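Local coordinates for Dps family protein (Staphylococcus aureus subsp. aureus, PDB 2D5K), which forms a dodecameric ferritin-like cage that probably binds and oxidises iron, compacts the nucleoid and protects DNA from oxidative damage, at residues B[14-17]-B[18-22]; B[21-24]-B[25-29]. All coordinates share one frame; numbering follows the deposited sequence.

Contact 1 of 2, residues B[14-17]-B[18-22]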
loop_
_atom_site.group_PDB
_atom_site.type_symbol
_atom_site.label_atom_id
_atom_site.label_comp_id
_atom_site.label_asym_id
_atom_site.label_seq_id
_atom_site.Cartn_x
_atom_site.Cartn_y
_atom_site.Cartn_z
ATOM N N GLN B 14 -14.948 26.779 22.975
ATOM C CA GLN B 14 -16.370 26.615 22.700
ATOM C C GLN B 14 -16.538 25.464 21.713
ATOM O O GLN B 14 -17.446 24.646 21.855
ATOM C CB GLN B 14 -16.958 27.898 22.112
ATOM C CG GLN B 14 -18.396 27.766 21.609
ATOM C CD GLN B 14 -19.401 27.525 22.726
ATOM O OE1 GLN B 14 -19.568 28.358 23.619
ATOM N NE2 GLN B 14 -20.076 26.381 22.679
ATOM N N GLN B 15 -15.655 25.394 20.717
ATOM C CA GLN B 15 -15.729 24.322 19.732
ATOM C C GLN B 15 -15.215 22.998 20.298
ATOM O O GLN B 15 -15.733 21.939 19.956
ATOM C CB GLN B 15 -14.950 24.686 18.464
ATOM C CG GLN B 15 -15.522 25.881 17.703
ATOM C CD GLN B 15 -17.021 25.773 17.488
ATOM O OE1 GLN B 15 -17.533 24.717 17.112
ATOM N NE2 GLN B 15 -17.734 26.870 17.720
ATOM N N VAL B 16 -14.200 23.044 21.157
ATOM C CA VAL B 16 -13.699 21.801 21.743
ATOM C C VAL B 16 -14.861 21.177 22.510
ATOM O O VAL B 16 -15.084 19.963 22.450
ATOM C CB VAL B 16 -12.520 22.044 22.721
ATOM C CG1 VAL B 16 -12.126 20.730 23.396
ATOM C CG2 VAL B 16 -11.327 22.609 21.970
ATOM N N ALA B 17 -15.610 22.024 23.211
ATOM C CA ALA B 17 -16.767 21.584 23.983
ATOM C C ALA B 17 -17.860 21.037 23.066
ATOM O O ALA B 17 -18.361 19.934 23.285
ATOM C CB ALA B 17 -17.311 22.739 24.813
ATOM N N ASN B 18 -18.228 21.809 22.042
ATOM C CA ASN B 18 -19.259 21.383 21.092
ATOM C C ASN B 18 -18.968 20.017 20.485
ATOM O O ASN B 18 -19.826 19.140 20.460
ATOM C CB ASN B 18 -19.381 22.356 19.913
ATOM C CG ASN B 18 -19.954 23.700 20.301
ATOM O OD1 ASN B 18 -20.649 23.837 21.309
ATOM N ND2 ASN B 18 -19.684 24.708 19.473
ATOM N N TRP B 19 -17.751 19.847 19.982
ATOM C CA TRP B 19 -17.396 18.606 19.325
ATOM C C TRP B 19 -17.137 17.428 20.246
ATOM O O TRP B 19 -17.239 16.277 19.825
ATOM C CB TRP B 19 -16.233 18.858 18.365
ATOM C CG TRP B 19 -16.680 19.754 17.237
ATOM C CD1 TRP B 19 -16.562 21.117 17.166
ATOM C CD2 TRP B 19 -17.426 19.358 16.078
ATOM N NE1 TRP B 19 -17.195 21.591 16.036
ATOM C CE2 TRP B 19 -17.731 20.532 15.353
ATOM C CE3 TRP B 19 -17.869 18.123 15.586
ATOM C CZ2 TRP B 19 -18.459 20.507 14.159
ATOM C CZ3 TRP B 19 -18.594 18.098 14.396
ATOM C CH2 TRP B 19 -18.881 19.286 13.698
ATOM N N THR B 20 -16.824 17.705 21.504
ATOM C CA THR B 20 -16.623 16.615 22.446
ATOM C C THR B 20 -18.019 16.054 22.725
ATOM O O THR B 20 -18.214 14.842 22.765
ATOM C CB THR B 20 -15.976 17.107 23.752
ATOM O OG1 THR B 20 -14.637 17.550 23.478
ATOM C CG2 THR B 20 -15.922 15.983 24.777
ATOM N N VAL B 21 -18.994 16.941 22.901
ATOM C CA VAL B 21 -20.364 16.496 23.145
ATOM C C VAL B 21 -20.901 15.808 21.892
ATOM O O VAL B 21 -21.527 14.747 21.977
ATOM C CB VAL B 21 -21.290 17.673 23.514
ATOM C CG1 VAL B 21 -22.717 17.178 23.687
ATOM C CG2 VAL B 21 -20.806 18.328 24.803
ATOM N N ALA B 22 -20.645 16.405 20.729
ATOM C CA ALA B 22 -21.107 15.837 19.464
ATOM C C ALA B 22 -20.498 14.461 19.227
ATOM O O ALA B 22 -21.143 13.572 18.670
ATOM C CB ALA B 22 -20.752 16.766 18.310
#
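Asn18 sits between two glutamines of the preceding helical turn and shows how buried amides can be paired off one against another. From Gln15, OE1 takes a nearly straight bond from ND2 of Asn18 at 3.2 Å; the donor stands above the plane of that carbonyl, and the two amide planes are turned 69° apart. The same OE1 receives a weak second bond from the indole, NE1 of Trp19 lying 3.3 Å from it. A bend at chi2 carries the Gln15 amide back alongside the indole, so that both side chains point the same way. At its edge the indole meets the backbone, CD1 of Trp19 lying 3.0 Å from O of Gln15. On another flank of the helix, O of Val16 is gripped twice by Thr20, from opposite faces of its plane: by the amide N and by OG1, the latter at 2.7 Å. This hydroxyl bond follows from the chi1 of -67°, which sets OG1 beside the backbone N.

Gln14 belongs to the looser, partly exposed side. Its NE2 reaches OD1 of Asn18 at 2.9 Å, but the bond is bent (137°) and arrives above the carbonyl plane; NE2 also gives a bond to Gln80 O. OD1 also accepts from the backbone N of Ile82, while Gln109 OE1 takes bonds from Asn18 ND2 and Gln15 NE2. Within the four-helix bundle, Gln15 and Trp19 pack inward against helices 38-65, 92-120 and 123-147, whereas Gln14 and Asn18 face helix 92-120 and the segment just after helix 74-80.

Contact 2 of 2, residues B[21-24]-B[25-29]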
loop_
_atom_site.group_PDB
_atom_site.type_symbol
_atom_site.label_atom_id
_atom_site.label_comp_id
_atom_site.label_asym_id
_atom_site.label_seq_id
_atom_site.Cartn_x
_atom_site.Cartn_y
_atom_site.Cartn_z
ATOM N N VAL B 21 -18.994 16.941 22.901
ATOM C CA VAL B 21 -20.364 16.496 23.145
ATOM C C VAL B 21 -20.901 15.808 21.892
ATOM O O VAL B 21 -21.527 14.747 21.977
ATOM C CB VAL B 21 -21.290 17.673 23.514
ATOM C CG1 VAL B 21 -22.717 17.178 23.687
ATOM C CG2 VAL B 21 -20.806 18.328 24.803
ATOM N N ALA B 22 -20.645 16.405 20.729
ATOM C CA ALA B 22 -21.107 15.837 19.464
ATOM C C ALA B 22 -20.498 14.461 19.227
ATOM O O ALA B 22 -21.143 13.572 18.670
ATOM C CB ALA B 22 -20.752 16.766 18.310
ATOM N N TYR B 23 -19.251 14.290 19.652
ATOM C CA TYR B 23 -18.552 13.016 19.489
ATOM C C TYR B 23 -19.383 11.874 20.072
ATOM O O TYR B 23 -19.570 10.833 19.438
ATOM C CB TYR B 23 -17.194 13.080 20.193
ATOM C CG TYR B 23 -16.393 11.803 20.103
ATOM C CD1 TYR B 23 -15.733 11.448 18.924
ATOM C CD2 TYR B 23 -16.299 10.945 21.195
ATOM C CE1 TYR B 23 -14.996 10.264 18.841
ATOM C CE2 TYR B 23 -15.570 9.763 21.122
ATOM C CZ TYR B 23 -14.922 9.428 19.947
ATOM O OH TYR B 23 -14.199 8.259 19.885
ATOM N N THR B 24 -19.882 12.073 21.284
ATOM C CA THR B 24 -20.691 11.051 21.940
ATOM C C THR B 24 -22.110 10.998 21.372
ATOM O O THR B 24 -22.688 9.917 21.248
ATOM C CB THR B 24 -20.713 11.274 23.469
ATOM O OG1 THR B 24 -19.424 10.938 24.004
ATOM C CG2 THR B 24 -21.770 10.399 24.141
ATOM N N LYS B 25 -22.673 12.145 21.009
ATOM C CA LYS B 25 -24.018 12.124 20.443
ATOM C C LYS B 25 -23.995 11.359 19.126
ATOM O O LYS B 25 -24.951 10.654 18.793
ATOM C CB LYS B 25 -24.562 13.541 20.213
ATOM C CG LYS B 25 -25.952 13.517 19.587
ATOM C CD LYS B 25 -26.813 14.718 19.958
ATOM C CE LYS B 25 -26.383 15.979 19.253
ATOM N NZ LYS B 25 -27.376 17.077 19.497
ATOM N N LEU B 26 -22.899 11.485 18.381
ATOM C CA LEU B 26 -22.775 10.784 17.110
ATOM C C LEU B 26 -22.625 9.280 17.335
ATOM O O LEU B 26 -23.019 8.491 16.487
ATOM C CB LEU B 26 -21.598 11.335 16.299
ATOM C CG LEU B 26 -21.873 12.694 15.647
ATOM C CD1 LEU B 26 -20.562 13.349 15.226
ATOM C CD2 LEU B 26 -22.790 12.506 14.447
ATOM N N HIS B 27 -22.048 8.883 18.468
ATOM C CA HIS B 27 -21.927 7.461 18.773
ATOM C C HIS B 27 -23.332 6.951 19.065
ATOM O O HIS B 27 -23.719 5.870 18.627
ATOM C CB HIS B 27 -21.042 7.221 20.000
ATOM C CG HIS B 27 -19.593 7.053 19.672
ATOM N ND1 HIS B 27 -18.780 8.109 19.319
ATOM C CD2 HIS B 27 -18.816 5.944 19.618
ATOM C CE1 HIS B 27 -17.564 7.657 19.064
ATOM N NE2 HIS B 27 -17.559 6.347 19.238
ATOM N N ASN B 28 -24.090 7.750 19.810
ATOM C CA ASN B 28 -25.462 7.402 20.160
ATOM C C ASN B 28 -26.272 7.165 18.886
ATOM O O ASN B 28 -26.945 6.141 18.748
ATOM C CB ASN B 28 -26.080 8.535 20.989
ATOM C CG ASN B 28 -27.518 8.259 21.389
ATOM O OD1 ASN B 28 -28.391 8.100 20.536
ATOM N ND2 ASN B 28 -27.773 8.206 22.697
ATOM N N PHE B 29 -26.198 8.102 17.944
ATOM C CA PHE B 29 -26.943 7.958 16.696
ATOM C C PHE B 29 -26.421 6.763 15.899
ATOM O O PHE B 29 -27.190 6.038 15.275
ATOM C CB PHE B 29 -26.857 9.249 15.870
ATOM C CG PHE B 29 -27.624 10.411 16.466
ATOM C CD1 PHE B 29 -28.352 10.257 17.647
ATOM C CD2 PHE B 29 -27.616 11.657 15.845
ATOM C CE1 PHE B 29 -29.061 11.327 18.200
ATOM C CE2 PHE B 29 -28.322 12.733 16.388
ATOM C CZ PHE B 29 -29.046 12.564 17.570
#
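Val21 opens this turn of helix through its backbone, O accepting from N of Lys25 at 3.0 Å, a routine i to i+4 bond. At Ala22 the corresponding bond goes to N of Leu26, 2.7 Å from Ala22 O, and the Leu26 side chain lies close beside the same carbonyl oxygen, CG 3.2 Å from Ala22 O. Tyr23 makes the distinctive contact. Its carbonyl oxygen is held by His27 twice, from opposite faces of the carbonyl plane: by the backbone N, and by ND1 at 2.8 Å in a nearly straight bond (171°). The oxygen lies in the imidazole plane, which helps fix the ring's rotation, and since a carbonyl can only accept, ND1 is the donor. The phenol, meanwhile, swings toward the histidine with CG opposite the backbone N (chi1 179°), and CE1 of His27 comes over one face of it, 3.3 Å from CZ of Tyr23. The two rings meet obliquely, their planes 56° apart. Thr24 closes the segment, its O bonded to N of Asn28 at 3.0 Å. Beyond the turn, Leu26 packs on helices 38-65 and 92-120, His27 stacks on Tyr49 of helix 38-65, and Lys25 NZ forms salt bridges with Glu98 and Asp102 of helix 92-120, while Tyr23 meets Tyr23 of a second subunit, with ring planes nearly parallel.

In the fold
Contacts 1 and 2 are successive, largely buried portions of helix 5-32, sharing Val21 and Ala22, with centres about 10 Å apart. Contact 1 lies nearer the middle of the chain, about 6 Å from its centre against about 10 Å for contact 2. In each, one carbonyl oxygen takes both a backbone and a side-chain donor from the residue four positions on, a hydroxyl in contact 1 and an imidazole in contact 2. Both have aromatic neighbours, but contact 1 directs an amide network into its own bundle, whereas contact 2 differs by its lysine salt bridges and by side chains that reach a second subunit, joining bundle interior to cage assembly.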